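Local atomic coordinates of SPT6 (Antonospora locustae, PDB entry 2XP1), a protein that acts as a transcription elongation factor and, through noncanonical tandem SH2 domains, enables interaction with RNA polymerase II. Residues A[82-85]-A[86-90]; A[165-168]-A[169-173]. One frame throughout, in Å; residues are numbered along the deposited sequence.

Contact 1: A[82-85]-A[86-90]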
# COMPACT_ATOMS: atom_id res chain seq x y z
N GLU A 82 7.77 -15.99 3.48
CA GLU A 82 7.32 -14.86 2.67
C GLU A 82 6.85 -13.68 3.53
O GLU A 82 7.15 -12.56 3.20
CB GLU A 82 6.29 -15.24 1.59
CG GLU A 82 6.09 -14.13 0.50
CD GLU A 82 5.03 -14.44 -0.57
OE1 GLU A 82 4.03 -15.11 -0.28
OE2 GLU A 82 5.18 -14.01 -1.73
N VAL A 83 6.15 -13.91 4.65
CA VAL A 83 5.81 -12.79 5.59
C VAL A 83 7.10 -12.07 5.98
O VAL A 83 7.19 -10.83 5.92
CB VAL A 83 5.08 -13.29 6.88
CG1 VAL A 83 4.92 -12.19 7.90
CG2 VAL A 83 3.76 -13.86 6.56
N ILE A 84 8.13 -12.83 6.33
CA ILE A 84 9.39 -12.23 6.76
C ILE A 84 10.14 -11.42 5.68
O ILE A 84 10.57 -10.28 5.95
CB ILE A 84 10.26 -13.28 7.43
CG1 ILE A 84 9.61 -13.62 8.77
CG2 ILE A 84 11.67 -12.72 7.70
CD1 ILE A 84 9.55 -15.00 8.99
N SER A 85 10.29 -11.98 4.48
CA SER A 85 11.02 -11.26 3.43
C SER A 85 10.19 -10.14 2.87
O SER A 85 10.65 -9.00 2.77
CB SER A 85 11.54 -12.17 2.30
OG SER A 85 10.57 -13.09 1.84
N VAL A 86 8.93 -10.43 2.56
CA VAL A 86 8.10 -9.45 1.90
C VAL A 86 7.67 -8.38 2.87
O VAL A 86 7.51 -7.24 2.47
CB VAL A 86 6.88 -10.09 1.17
CG1 VAL A 86 5.84 -9.05 0.80
CG2 VAL A 86 7.33 -10.79 -0.07
N TYR A 87 7.53 -8.72 4.14
CA TYR A 87 6.88 -7.82 5.08
C TYR A 87 7.77 -7.33 6.21
O TYR A 87 7.91 -6.12 6.40
CB TYR A 87 5.58 -8.45 5.58
CG TYR A 87 4.75 -7.54 6.42
CD1 TYR A 87 4.06 -6.47 5.84
CD2 TYR A 87 4.65 -7.74 7.78
CE1 TYR A 87 3.28 -5.61 6.61
CE2 TYR A 87 3.89 -6.89 8.57
CZ TYR A 87 3.19 -5.83 7.98
OH TYR A 87 2.43 -4.97 8.77
N VAL A 88 8.41 -8.26 6.93
CA VAL A 88 9.27 -7.91 8.09
C VAL A 88 10.64 -7.24 7.76
O VAL A 88 10.99 -6.21 8.34
CB VAL A 88 9.45 -9.14 9.04
CG1 VAL A 88 10.26 -8.78 10.23
CG2 VAL A 88 8.08 -9.70 9.48
N ARG A 89 11.45 -7.83 6.87
CA ARG A 89 12.77 -7.26 6.56
C ARG A 89 12.72 -5.77 6.16
O ARG A 89 13.50 -4.96 6.69
CB ARG A 89 13.59 -8.10 5.56
CG ARG A 89 14.08 -9.42 6.17
CD ARG A 89 15.29 -10.02 5.43
NE ARG A 89 14.95 -11.15 4.55
CZ ARG A 89 14.72 -12.41 4.94
NH1 ARG A 89 14.76 -12.77 6.23
NH2 ARG A 89 14.42 -13.34 4.03
N PRO A 90 11.78 -5.39 5.26
CA PRO A 90 11.72 -3.97 4.86
C PRO A 90 11.29 -3.06 5.99
O PRO A 90 11.75 -1.93 6.05
CB PRO A 90 10.68 -3.95 3.73
CG PRO A 90 10.48 -5.41 3.33
CD PRO A 90 10.77 -6.20 4.56
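Glu82 and Val86 touch one turn apart on helix 80-100, through backbone and side chain. Val86 N donates to Glu82 O at 2.8 Å, and this is an ordinary i to i+4 bond. The next turn is wider. Arg89 N donates to Ile84 O at 2.8 Å, five residues back. Val88 N likewise bonds to Val83 O, although the position of that oxygen is less certain. These i to i+5 bonds mark a pi-type turn within the helix. The helix packs on the sheet of the first SH2 domain. Val83 packs on Phe77 and Ile63, Val88 meets Leu49, and the Tyr87 hydroxyl bonds to Ser73. Pro90 has no N-H to give, and the helix kinks there; its CD lies 3.3 Å from Ser85 O.

The apolar contacts join residues four apart. Val86 CG2 lies 3.6 Å from Glu82 CG, with the two side chains side by side and pointing the same way. Glu82 OE1 accepts a hydrogen bond from Glu78 N. Val88 CG2 sits 4.3 Å from Ile84 CG1, a loose contact.

Arg89 bends back at chi3 (-103°), which folds its guanidinium over the preceding turn. One face lies over Ser85 CA. Arg89 NH2 is 3.6 Å from Ser85 CB, and Arg89 NH1 is 3.4 Å from Ile84 CG2.

Contact 2: A[165-168]-A[169-173]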
# COMPACT_ATOMS: atom_id res chain seq x y z
N LYS A 165 10.10 6.97 1.52
CA LYS A 165 11.15 5.98 1.79
C LYS A 165 11.93 6.24 3.10
O LYS A 165 12.38 5.29 3.75
CB LYS A 165 12.08 5.78 0.58
CG LYS A 165 12.94 6.94 0.14
CD LYS A 165 14.14 6.40 -0.62
CE LYS A 165 15.05 7.48 -1.20
NZ LYS A 165 16.09 6.89 -2.09
N ASP A 166 12.05 7.51 3.49
CA ASP A 166 12.87 7.91 4.64
C ASP A 166 12.44 9.28 5.18
O ASP A 166 11.69 10.01 4.54
CB ASP A 166 14.39 7.91 4.29
CG ASP A 166 14.76 8.84 3.12
OD1 ASP A 166 13.96 9.74 2.74
OD2 ASP A 166 15.89 8.69 2.57
N ILE A 167 12.95 9.61 6.37
CA ILE A 167 12.67 10.87 7.06
C ILE A 167 12.95 12.13 6.22
O ILE A 167 12.15 13.14 6.21
CB ILE A 167 13.47 10.92 8.38
CG1 ILE A 167 12.89 9.89 9.38
CG2 ILE A 167 13.58 12.35 8.94
CD1 ILE A 167 13.65 9.87 10.71
N ASP A 168 14.09 12.06 5.51
CA ASP A 168 14.59 13.12 4.67
C ASP A 168 13.57 13.65 3.67
O ASP A 168 13.35 14.88 3.58
CB ASP A 168 15.87 12.68 3.94
CG ASP A 168 17.11 13.25 4.58
OD1 ASP A 168 16.94 14.03 5.55
OD2 ASP A 168 18.23 12.93 4.11
N SER A 169 12.96 12.71 2.92
CA SER A 169 11.98 13.07 1.90
C SER A 169 10.70 13.54 2.58
O SER A 169 10.08 14.53 2.10
CB SER A 169 11.72 11.98 0.84
OG SER A 169 11.85 10.65 1.32
N PHE A 170 10.36 12.88 3.70
CA PHE A 170 9.26 13.34 4.54
C PHE A 170 9.46 14.79 4.97
O PHE A 170 8.56 15.63 4.78
CB PHE A 170 9.00 12.46 5.78
CG PHE A 170 8.10 13.12 6.78
CD1 PHE A 170 6.72 13.18 6.56
CD2 PHE A 170 8.63 13.74 7.90
CE1 PHE A 170 5.88 13.82 7.44
CE2 PHE A 170 7.79 14.39 8.80
CZ PHE A 170 6.41 14.42 8.57
N VAL A 171 10.62 15.07 5.55
CA VAL A 171 10.98 16.45 5.93
C VAL A 171 10.75 17.41 4.75
O VAL A 171 10.05 18.44 4.89
CB VAL A 171 12.45 16.53 6.41
CG1 VAL A 171 12.91 18.00 6.53
CG2 VAL A 171 12.60 15.80 7.72
N ALA A 172 11.31 17.05 3.60
CA ALA A 172 11.21 17.86 2.39
C ALA A 172 9.76 18.22 2.07
O ALA A 172 9.45 19.38 1.78
CB ALA A 172 11.85 17.13 1.20
N TYR A 173 8.88 17.23 2.14
CA TYR A 173 7.47 17.41 1.86
C TYR A 173 6.77 18.28 2.93
O TYR A 173 6.02 19.21 2.60
CB TYR A 173 6.81 16.04 1.75
CG TYR A 173 5.34 16.06 2.03
CD1 TYR A 173 4.41 16.29 1.01
CD2 TYR A 173 4.88 15.83 3.31
CE1 TYR A 173 3.05 16.31 1.28
CE2 TYR A 173 3.54 15.84 3.60
CZ TYR A 173 2.62 16.08 2.59
OH TYR A 173 1.28 16.07 2.92
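Lys165 brushes Ser169 at the start of the turn, with CG 4.0 Å from Ser169 OG. It also packs on Asn161 of the second subunit.

Asp166 does the main polar work. Its chi1 of 59° sets CG between the backbone N and the carbonyl carbon, and OD1 then meets Ser169. The Ser169 hydroxyl donates to Asp166 OD1 at 2.7 Å, nearly in line with the C-O bond. Ser169 N donates to the same Asp166 OD1 at 3.1 Å, on its syn side and 31° out of the carboxylate plane. The two donors come from opposite faces of that plane, so one oxygen is gripped twice and the carboxylate rotation is probably fixed. The Asp166 carbonyl accepts from Phe170 N at 3.3 Å, a long but straight bond (170°).

Ile167 opens the helix. Its O accepts from Val171 N, though the modelled length is very short and therefore doubtful. Its CG2 meets Val171 CG2 at 3.8 Å, with the side chains crossing at a slant. Both residues also pack on Phe127 of strand 124-129. Ile167 O lies at the edge of the Phe170 ring, which meets Phe139, Tyr159 and Phe164 edge-to-face.

Asp168 O accepts from Ala172 N at 3.0 Å. Asp168 OD1 is hydrogen-bonded to His101 NE2.

Asp166 is thus a side-chain N-cap, holding the first turn of helix 167-175 where that helix packs on the sheet of the second SH2 domain.

Contact 1 comes first along the chain, near the start of helix 80-100. Contact 2 comes last, at the start of helix 167-175. Their centres lie 23 Å apart. The nearest atoms are about 8 Å apart, and the two do not touch. Each helix packs on a different sheet: contact 1 on the mixed sheet of the first SH2 domain, contact 2 on the antiparallel sheet 124-129 to 162-164 of the second. Helix 80-100 runs from one domain toward the other, and the chain just past its end meets the start of helix 167-175. This is consistent with two SH2 units joined in a tandem, bridged by helix 80-100.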